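Local coordinates for malonyl-CoA-[acyl-carrier-protein] transacylase (Coxiella burnetii, PDB 3TQE) that probably transfers the malonyl group from malonyl-CoA to holo-acyl carrier protein, supplying malonyl-ACP for fatty acid synthesis, at residues A[233-238]-A[258-264]; A[71-75]-A[100-105]; A[136-142]-A[192-198]. All coordinates share one frame; numbering follows the deposited sequence.

In the fold
From the N terminus, contact 2 comes first: helix 63-83 runs into strand 91-94, and the chain returns through helix 97-105 to pack on 71-75. Contact 3 follows, strand 194-197 closing onto strand 134-140 after an intervening helix, hairpin and helix. Contact 1 is last, joining loop 233-238 to 258-264 across helix 244-254. The three closures lie in series, with none nested or crossed. Contacts 1 and 2 touch where His234 packs on Leu103, their centres about 17 Å apart. Contacts 1 and 3 reach the two outermost strands of one mixed sheet, whereas contacts 2 and 3 lie on opposite sides of the chain's centre.

Contact 1. Residues A[233-238]-A[258-264]; sequences IHNVDV and PVRWVET
Val236 O accepts from two donors, Arg260 NH1 at 3.1 Å and a water that also donates to Pro258 O. Arg260 is the centre of an inverse gamma turn and the N-cap residue of helix 261-270, at the point where the short, weakly bonded strand 259-260 of the acyltransferase domain becomes helix. Its bonds tie loop 233-238 to this place, for the backbone shares the task: Arg260 N donates to Asn235 O at 3.1 Å, and one arginine thereby holds two successive carbonyls. A bend at chi3 (69°) turns its guanidinium so that Val236 O meets it edge-on. Along the same plane, NE and NH2 grip Glu263 side-on. Arg260 NE to Glu263 OE1 is 2.8 Å, the bond from NH2 to OE2 is equally short, and both oxygens are approached from above the carboxylate plane. These three bonds fix the rotation of the guanidinium. Val238 CG2 sits over one face, toward its rim, 3.5 Å from Arg260 NE, and the valine crosses the arginine chain at about a right angle. The other methyl, Val238 CG1, rests on the helix backbone, 3.7 Å from Thr264 CA. Inside the first helical turn, Thr264 OG1 donates to Arg260 O at 2.8 Å, while Thr264 N reaches the same oxygen from the opposite face of its carbonyl plane. A second water donates to both Thr264 OG1 and Ile233 O, bridging the segments. Asn235 lies alongside Val259, whose side chain also packs on His205, one of two predicted catalytic residues. Glu99 of helix 97-105 bonds to His234 ND1 and to Asn235 N. At the apolar end, Ile233 and Thr264 run past one another, pointing opposite ways, with Ile233 CG2 3.9 Å from Thr264 CG2.

Contact 2. Residues A[71-75]-A[100-105]; sequences LTADV and YAALVC
Leu71 lays its CD1 methyl over the backbone of Ala101, 3.4 Å from Ala101 CA, a snug carbon-carbon approach. The side chain extends toward the neighbouring helix because chi1, at 171°, sets CG opposite the backbone N; there the same methyl also meets Ala101 CB at 3.7 Å and the backbone of Tyr100. The helices, 63-83 and 97-105, run in broadly the same direction and cross at -43°, their local axes 9.2 Å apart. The small Ala101 faces helix 63-83, and Leu71 CD1 reaches its backbone. Ala101 CB lies 3.6 Å from Asp74 CB, and Asp74 OD2 approaches it equally closely. One turn on from Leu71, Val75 CG2 enters between two residues of the second helix. It lies 3.9 Å from Val104 CG1, with the two valines crossing at about a right angle, and 4.1 Å from Cys105 SG. Helix 97-105 follows a sequence and turn that fit a nucleophile elbow carrying the predicted catalytic Ser96, so this packing covers one flank of the helix behind the nucleophile. Phe12 of strand 9-12 touches Asp74, Ala101 and Cys105, while helix 111-128 meets Leu71 and Val104. The meeting groups are mostly aliphatic carbons, with Cys105 SG and Asp74 OD2 among them and Asp74 the one acidic side chain; shape and apolar burial, rather than polar pairing, join the two helices here.

Contact 3. Residues A[136-142]-A[192-198]; sequences MGAIIGL and AKIAKRI
Ala192 CB sits between two side chains of 136-142, Ile139 in the strand and Leu142 just beyond it, 3.9 Å from Ile139 CG2 and 4.0 Å from Leu142 CG. Ile139 shares its side of the sheet with Ala195. On the other side Ile140 and Ile194 project together from the sheet, with Ile140 CB 3.9 Å from Ile194 CB. Further along that side, Ala138 CB packs against Ile198 CG1. Strands 134-140 and 194-197 are antiparallel, 169° between their short axes, in a subdomain whose beta-alpha-beta-beta-alpha-beta order is ferredoxin-like. Ala138 and Lys196 form a hydrogen-bonded pair: Ala138 N donates to Lys196 O at 2.8 Å, nearly along the C=O axis, and Lys196 N returns a bond to Ala138 O. Next comes a classic beta bulge, Lys193 and Ile194 both facing Ile140. Ile194 N bonds to Ile140 O at 3.3 Å, and Lys193 N reaches the same oxygen in a weak, bent bond (130°). At the other end, Ile198 N donates to Met136 O at 3.0 Å from above the carbonyl plane, and Met136 N donates to a water. The bend at chi2 (-92°) brings Arg197 CD within 3.7 Å of Met136 O, and a second at chi3 turns the guanidinium, whose NH1 forms a salt bridge with Asp181 of helix 177-189. Strand 170-174 pairs with the far edge of 134-140. Helices 144-155 and 177-189 cover the Ile139 side, whereas Met136, a selenomethionine, packs on Val200 and Ser204 near the predicted catalytic His205.

Contact 1. Residues A[233-238]-A[258-264]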
loop_
_atom_site.group_PDB
_atom_site.type_symbol
_atom_site.label_atom_id
_atom_site.label_comp_id
_atom_site.label_asym_id
_atom_site.label_seq_id
_atom_site.Cartn_x
_atom_site.Cartn_y
_atom_site.Cartn_z
ATOM N N ILE A 233 11.268 -3.103 2.328
ATOM C CA ILE A 233 11.617 -1.739 2.657
ATOM C C ILE A 233 10.394 -1.072 3.248
ATOM O O ILE A 233 9.397 -0.876 2.567
ATOM C CB ILE A 233 12.081 -0.961 1.418
ATOM C CG1 ILE A 233 13.228 -1.653 0.717
ATOM C CG2 ILE A 233 12.436 0.488 1.790
ATOM C CD1 ILE A 233 14.337 -1.969 1.555
ATOM N N HIS A 234 10.481 -0.688 4.512
ATOM C CA HIS A 234 9.347 -0.084 5.201
ATOM C C HIS A 234 9.109 1.359 4.820
ATOM O O HIS A 234 10.023 2.128 4.598
ATOM C CB HIS A 234 9.566 -0.178 6.695
ATOM C CG HIS A 234 9.472 -1.564 7.206
ATOM N ND1 HIS A 234 8.273 -2.126 7.591
ATOM C CD2 HIS A 234 10.409 -2.534 7.331
ATOM C CE1 HIS A 234 8.488 -3.379 7.968
ATOM N NE2 HIS A 234 9.775 -3.649 7.821
ATOM N N ASN A 235 7.841 1.705 4.816
ATOM C CA ASN A 235 7.380 3.025 4.435
ATOM C C ASN A 235 7.883 4.119 5.324
ATOM O O ASN A 235 8.045 5.251 4.872
ATOM C CB ASN A 235 5.859 3.085 4.518
ATOM C CG ASN A 235 5.154 2.301 3.445
ATOM O OD1 ASN A 235 5.717 1.869 2.404
ATOM N ND2 ASN A 235 3.874 2.159 3.666
ATOM N N VAL A 236 8.002 3.822 6.604
ATOM C CA VAL A 236 8.195 4.888 7.564
ATOM C C VAL A 236 9.611 5.357 7.579
ATOM O O VAL A 236 9.858 6.552 7.789
ATOM C CB VAL A 236 7.716 4.455 8.961
ATOM C CG1 VAL A 236 8.566 3.365 9.520
ATOM C CG2 VAL A 236 7.630 5.621 9.888
ATOM N N ASP A 237 10.544 4.444 7.318
ATOM C CA ASP A 237 11.962 4.745 7.428
ATOM C C ASP A 237 12.826 4.379 6.238
ATOM O O ASP A 237 14.044 4.622 6.231
ATOM C CB ASP A 237 12.508 4.129 8.714
ATOM C CG ASP A 237 12.265 2.666 8.825
ATOM O OD1 ASP A 237 11.818 2.049 7.841
ATOM O OD2 ASP A 237 12.454 2.126 9.945
ATOM N N VAL A 238 12.221 3.774 5.225
ATOM C CA VAL A 238 12.902 3.456 4.001
ATOM C C VAL A 238 14.091 2.519 4.226
ATOM O O VAL A 238 15.125 2.625 3.585
ATOM C CB VAL A 238 13.330 4.712 3.221
ATOM C CG1 VAL A 238 13.548 4.382 1.754
ATOM C CG2 VAL A 238 12.284 5.841 3.344
ATOM N N PRO A 258 4.370 9.782 7.448
ATOM C CA PRO A 258 4.146 9.688 6.018
ATOM C C PRO A 258 4.714 8.444 5.393
ATOM O O PRO A 258 5.726 7.921 5.845
ATOM C CB PRO A 258 4.846 10.911 5.442
ATOM C CG PRO A 258 5.602 11.438 6.489
ATOM C CD PRO A 258 5.128 10.983 7.800
ATOM N N VAL A 259 4.049 8.012 4.339
ATOM C CA VAL A 259 4.533 6.923 3.513
ATOM C C VAL A 259 5.573 7.513 2.568
ATOM O O VAL A 259 5.262 8.304 1.678
ATOM C CB VAL A 259 3.395 6.306 2.712
ATOM C CG1 VAL A 259 3.889 5.274 1.708
ATOM C CG2 VAL A 259 2.394 5.701 3.654
ATOM N N ARG A 260 6.816 7.073 2.730
ATOM C CA ARG A 260 7.916 7.635 1.975
ATOM C C ARG A 260 8.132 6.833 0.708
ATOM O O ARG A 260 9.162 6.178 0.528
ATOM C CB ARG A 260 9.154 7.710 2.855
ATOM C CG ARG A 260 8.926 8.638 4.011
ATOM C CD ARG A 260 9.912 8.446 5.091
ATOM N NE ARG A 260 11.237 8.868 4.690
ATOM C CZ ARG A 260 12.314 8.791 5.476
ATOM N NH1 ARG A 260 12.242 8.275 6.695
ATOM N NH2 ARG A 260 13.473 9.226 5.039
ATOM N N TRP A 261 7.163 6.890 -0.177
ATOM C CA TRP A 261 7.204 6.057 -1.361
ATOM C C TRP A 261 8.270 6.507 -2.354
ATOM O O TRP A 261 9.018 5.686 -2.887
ATOM C CB TRP A 261 5.841 5.986 -2.015
ATOM C CG TRP A 261 5.741 4.949 -3.045
ATOM C CD1 TRP A 261 5.634 5.124 -4.377
ATOM C CD2 TRP A 261 5.783 3.539 -2.824
ATOM N NE1 TRP A 261 5.579 3.909 -5.009
ATOM C CE2 TRP A 261 5.693 2.920 -4.072
ATOM C CE3 TRP A 261 5.896 2.743 -1.690
ATOM C CZ2 TRP A 261 5.685 1.536 -4.213
ATOM C CZ3 TRP A 261 5.913 1.374 -1.842
ATOM C CH2 TRP A 261 5.796 0.792 -3.084
ATOM N N VAL A 262 8.371 7.792 -2.602
ATOM C CA VAL A 262 9.352 8.217 -3.575
ATOM C C VAL A 262 10.765 7.843 -3.082
ATOM O O VAL A 262 11.559 7.349 -3.877
ATOM C CB VAL A 262 9.194 9.687 -3.976
ATOM C CG1 VAL A 262 9.142 10.557 -2.751
ATOM C CG2 VAL A 262 10.284 10.093 -4.976
ATOM N N GLU A 263 11.058 7.993 -1.798
ATOM C CA GLU A 263 12.368 7.606 -1.301
ATOM C C GLU A 263 12.571 6.102 -1.406
ATOM O O GLU A 263 13.680 5.636 -1.636
ATOM C CB GLU A 263 12.552 8.045 0.144
ATOM C CG GLU A 263 12.791 9.497 0.292
ATOM C CD GLU A 263 12.614 9.951 1.717
ATOM O OE1 GLU A 263 11.442 10.075 2.157
ATOM O OE2 GLU A 263 13.641 10.177 2.389
ATOM N N THR A 264 11.515 5.339 -1.203
ATOM C CA THR A 264 11.590 3.878 -1.344
ATOM C C THR A 264 11.962 3.500 -2.768
ATOM O O THR A 264 12.860 2.676 -2.981
ATOM C CB THR A 264 10.272 3.225 -0.959
ATOM O OG1 THR A 264 10.043 3.481 0.425
ATOM C CG2 THR A 264 10.301 1.739 -1.217
HETATM O O HOH W 1 8.324 1.570 1.599
HETATM O O HOH W 2 7.802 8.528 7.617
#

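Contact 2. Residues A[71-75]-A[100-105]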
loop_
_atom_site.group_PDB
_atom_site.type_symbol
_atom_site.label_atom_id
_atom_site.label_comp_id
_atom_site.label_asym_id
_atom_site.label_seq_id
_atom_site.Cartn_x
_atom_site.Cartn_y
_atom_site.Cartn_z
ATOM N N LEU A 71 -5.190 -6.988 0.860
ATOM C CA LEU A 71 -4.137 -7.884 1.313
ATOM C C LEU A 71 -4.293 -9.237 0.634
ATOM O O LEU A 71 -3.330 -9.837 0.139
ATOM C CB LEU A 71 -4.171 -8.045 2.828
ATOM C CG LEU A 71 -3.257 -9.114 3.382
ATOM C CD1 LEU A 71 -1.829 -8.688 3.164
ATOM C CD2 LEU A 71 -3.569 -9.398 4.845
ATOM N N THR A 72 -5.518 -9.720 0.585
ATOM C CA THR A 72 -5.811 -11.034 0.013
ATOM C C THR A 72 -5.528 -11.036 -1.485
ATOM O O THR A 72 -4.932 -11.967 -1.993
ATOM C CB THR A 72 -7.247 -11.437 0.346
ATOM O OG1 THR A 72 -7.402 -11.466 1.759
ATOM C CG2 THR A 72 -7.571 -12.820 -0.210
ATOM N N ALA A 73 -5.938 -9.988 -2.170
ATOM C CA ALA A 73 -5.693 -9.880 -3.610
ATOM C C ALA A 73 -4.196 -9.863 -3.899
ATOM O O ALA A 73 -3.717 -10.556 -4.789
ATOM C CB ALA A 73 -6.345 -8.644 -4.171
ATOM N N ASP A 74 -3.456 -9.080 -3.120
ATOM C CA ASP A 74 -2.026 -8.961 -3.349
ATOM C C ASP A 74 -1.355 -10.316 -3.103
ATOM O O ASP A 74 -0.491 -10.731 -3.865
ATOM C CB ASP A 74 -1.440 -7.953 -2.379
ATOM C CG ASP A 74 -1.767 -6.485 -2.692
ATOM O OD1 ASP A 74 -2.503 -6.156 -3.637
ATOM O OD2 ASP A 74 -1.243 -5.634 -1.912
ATOM N N VAL A 75 -1.709 -10.987 -2.015
ATOM C CA VAL A 75 -1.119 -12.269 -1.705
ATOM C C VAL A 75 -1.522 -13.318 -2.740
ATOM O O VAL A 75 -0.723 -14.143 -3.140
ATOM C CB VAL A 75 -1.508 -12.702 -0.309
ATOM C CG1 VAL A 75 -1.152 -14.144 -0.073
ATOM C CG2 VAL A 75 -0.833 -11.785 0.698
ATOM N N TYR A 100 1.876 -4.881 4.542
ATOM C CA TYR A 100 1.493 -6.138 5.157
ATOM C C TYR A 100 1.553 -7.245 4.157
ATOM O O TYR A 100 1.907 -8.368 4.509
ATOM C CB TYR A 100 0.100 -6.070 5.759
ATOM C CG TYR A 100 0.066 -5.169 6.971
ATOM C CD1 TYR A 100 0.172 -5.704 8.231
ATOM C CD2 TYR A 100 -0.021 -3.780 6.852
ATOM C CE1 TYR A 100 0.174 -4.901 9.349
ATOM C CE2 TYR A 100 0.020 -2.949 7.981
ATOM C CZ TYR A 100 0.074 -3.532 9.225
ATOM O OH TYR A 100 0.110 -2.735 10.334
ATOM N N ALA A 101 1.131 -6.970 2.926
ATOM C CA ALA A 101 1.239 -7.978 1.909
ATOM C C ALA A 101 2.682 -8.347 1.676
ATOM O O ALA A 101 3.002 -9.519 1.552
ATOM C CB ALA A 101 0.592 -7.508 0.605
ATOM N N ALA A 102 3.560 -7.359 1.639
ATOM C CA ALA A 102 4.993 -7.620 1.437
ATOM C C ALA A 102 5.503 -8.514 2.560
ATOM O O ALA A 102 6.232 -9.471 2.338
ATOM C CB ALA A 102 5.749 -6.330 1.380
ATOM N N LEU A 103 5.097 -8.231 3.788
ATOM C CA LEU A 103 5.546 -9.026 4.898
ATOM C C LEU A 103 5.011 -10.440 4.910
ATOM O O LEU A 103 5.710 -11.365 5.301
ATOM C CB LEU A 103 5.225 -8.342 6.217
ATOM C CG LEU A 103 6.063 -7.111 6.515
ATOM C CD1 LEU A 103 5.428 -6.341 7.649
ATOM C CD2 LEU A 103 7.529 -7.497 6.814
ATOM N N VAL A 104 3.794 -10.625 4.443
ATOM C CA VAL A 104 3.276 -11.967 4.265
ATOM C C VAL A 104 4.062 -12.715 3.200
ATOM O O VAL A 104 4.507 -13.857 3.388
ATOM C CB VAL A 104 1.766 -11.969 3.926
ATOM C CG1 VAL A 104 1.336 -13.376 3.486
ATOM C CG2 VAL A 104 0.967 -11.511 5.105
ATOM N N CYS A 105 4.301 -12.065 2.077
ATOM C CA CYS A 105 4.972 -12.724 0.971
ATOM C C CYS A 105 6.455 -12.955 1.230
ATOM O O CYS A 105 7.022 -13.913 0.731
ATOM C CB CYS A 105 4.733 -11.933 -0.288
ATOM S SG CYS A 105 2.986 -11.918 -0.749
#

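Contact 3. Residues A[136-142]-A[192-198]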
loop_
_atom_site.group_PDB
_atom_site.type_symbol
_atom_site.label_atom_id
_atom_site.label_comp_id
_atom_site.label_asym_id
_atom_site.label_seq_id
_atom_site.Cartn_x
_atom_site.Cartn_y
_atom_site.Cartn_z
HETATM N N MSE A 136 -8.209 13.769 3.459
HETATM C CA MSE A 136 -6.965 13.680 2.735
HETATM C C MSE A 136 -7.133 14.404 1.443
HETATM O O MSE A 136 -8.235 14.501 0.902
HETATM C CB MSE A 136 -6.562 12.225 2.464
HETATM C CG MSE A 136 -6.407 11.415 3.719
HETATM SE SE MSE A 136 -5.639 9.673 3.469
HETATM C CE MSE A 136 -3.812 10.212 3.382
ATOM N N GLY A 137 -6.030 14.909 0.938
ATOM C CA GLY A 137 -6.023 15.654 -0.293
ATOM C C GLY A 137 -4.767 15.430 -1.092
ATOM O O GLY A 137 -3.700 15.301 -0.545
ATOM N N ALA A 138 -4.916 15.430 -2.402
ATOM C CA ALA A 138 -3.823 15.244 -3.320
ATOM C C ALA A 138 -3.383 16.560 -3.878
ATOM O O ALA A 138 -4.219 17.360 -4.301
ATOM C CB ALA A 138 -4.273 14.355 -4.444
ATOM N N ILE A 139 -2.075 16.771 -3.893
ATOM C CA ILE A 139 -1.479 17.967 -4.448
ATOM C C ILE A 139 -0.510 17.523 -5.518
ATOM O O ILE A 139 0.382 16.717 -5.252
ATOM C CB ILE A 139 -0.744 18.777 -3.406
ATOM C CG1 ILE A 139 -1.714 19.220 -2.309
ATOM C CG2 ILE A 139 -0.085 19.980 -4.048
ATOM C CD1 ILE A 139 -1.049 19.911 -1.161
ATOM N N ILE A 140 -0.694 18.039 -6.727
ATOM C CA ILE A 140 0.187 17.701 -7.832
ATOM C C ILE A 140 0.822 18.975 -8.316
ATOM O O ILE A 140 0.122 19.953 -8.568
ATOM C CB ILE A 140 -0.580 17.017 -8.954
ATOM C CG1 ILE A 140 -1.204 15.725 -8.419
ATOM C CG2 ILE A 140 0.339 16.770 -10.138
ATOM C CD1 ILE A 140 -1.850 14.854 -9.454
ATOM N N GLY A 141 2.146 18.973 -8.414
ATOM C CA GLY A 141 2.884 20.080 -9.012
ATOM C C GLY A 141 3.709 20.952 -8.094
ATOM O O GLY A 141 4.345 21.923 -8.566
ATOM N N LEU A 142 3.724 20.642 -6.800
ATOM C CA LEU A 142 4.580 21.317 -5.833
ATOM C C LEU A 142 5.508 20.288 -5.205
ATOM O O LEU A 142 5.161 19.106 -5.120
ATOM C CB LEU A 142 3.755 21.966 -4.720
ATOM C CG LEU A 142 2.798 23.079 -5.122
ATOM C CD1 LEU A 142 2.059 23.544 -3.889
ATOM C CD2 LEU A 142 3.530 24.242 -5.774
ATOM N N ALA A 192 0.003 24.863 -7.545
ATOM C CA ALA A 192 -0.269 23.466 -7.749
ATOM C C ALA A 192 -1.181 23.269 -8.939
ATOM O O ALA A 192 -2.132 24.038 -9.120
ATOM C CB ALA A 192 -0.906 22.853 -6.490
ATOM N N LYS A 193 -0.892 22.256 -9.755
ATOM C CA LYS A 193 -1.738 21.937 -10.894
ATOM C C LYS A 193 -3.059 21.332 -10.429
ATOM O O LYS A 193 -4.126 21.663 -10.956
ATOM C CB LYS A 193 -1.004 21.005 -11.864
ATOM C CG LYS A 193 0.224 21.666 -12.475
ATOM C CD LYS A 193 0.874 20.842 -13.574
ATOM C CE LYS A 193 1.804 21.715 -14.422
ATOM N NZ LYS A 193 2.922 20.933 -15.037
ATOM N N ILE A 194 -2.985 20.467 -9.424
ATOM C CA ILE A 194 -4.156 19.857 -8.842
ATOM C C ILE A 194 -4.003 19.963 -7.337
ATOM O O ILE A 194 -2.926 19.734 -6.804
ATOM C CB ILE A 194 -4.254 18.385 -9.235
ATOM C CG1 ILE A 194 -4.507 18.262 -10.740
ATOM C CG2 ILE A 194 -5.339 17.661 -8.429
ATOM C CD1 ILE A 194 -5.862 18.727 -11.150
ATOM N N ALA A 195 -5.073 20.344 -6.656
ATOM C CA ALA A 195 -5.104 20.295 -5.185
ATOM C C ALA A 195 -6.532 19.990 -4.823
ATOM O O ALA A 195 -7.406 20.885 -4.847
ATOM C CB ALA A 195 -4.631 21.590 -4.565
ATOM N N LYS A 196 -6.808 18.721 -4.548
ATOM C CA LYS A 196 -8.174 18.217 -4.472
ATOM C C LYS A 196 -8.323 17.226 -3.343
ATOM O O LYS A 196 -7.422 16.447 -3.114
ATOM C CB LYS A 196 -8.514 17.493 -5.789
ATOM C CG LYS A 196 -9.995 17.268 -6.006
ATOM C CD LYS A 196 -10.296 16.994 -7.471
ATOM C CE LYS A 196 -11.733 17.370 -7.822
ATOM N NZ LYS A 196 -12.094 16.983 -9.224
ATOM N N ARG A 197 -9.466 17.214 -2.679
ATOM C CA ARG A 197 -9.754 16.150 -1.735
ATOM C C ARG A 197 -9.800 14.803 -2.445
ATOM O O ARG A 197 -10.271 14.710 -3.579
ATOM C CB ARG A 197 -11.112 16.358 -1.083
ATOM C CG ARG A 197 -11.163 17.512 -0.149
ATOM C CD ARG A 197 -10.847 17.099 1.245
ATOM N NE ARG A 197 -12.002 16.488 1.909
ATOM C CZ ARG A 197 -12.834 17.086 2.777
ATOM N NH1 ARG A 197 -12.692 18.342 3.150
ATOM N NH2 ARG A 197 -13.829 16.393 3.302
ATOM N N ILE A 198 -9.293 13.781 -1.781
ATOM C CA ILE A 198 -9.421 12.387 -2.207
ATOM C C ILE A 198 -10.661 11.846 -1.490
ATOM O O ILE A 198 -10.929 12.262 -0.362
ATOM C CB ILE A 198 -8.184 11.571 -1.755
ATOM C CG1 ILE A 198 -6.896 12.150 -2.339
ATOM C CG2 ILE A 198 -8.305 10.111 -2.146
ATOM C CD1 ILE A 198 -5.656 11.522 -1.764
HETATM O O HOH W 3 -10.801 13.338 2.102
#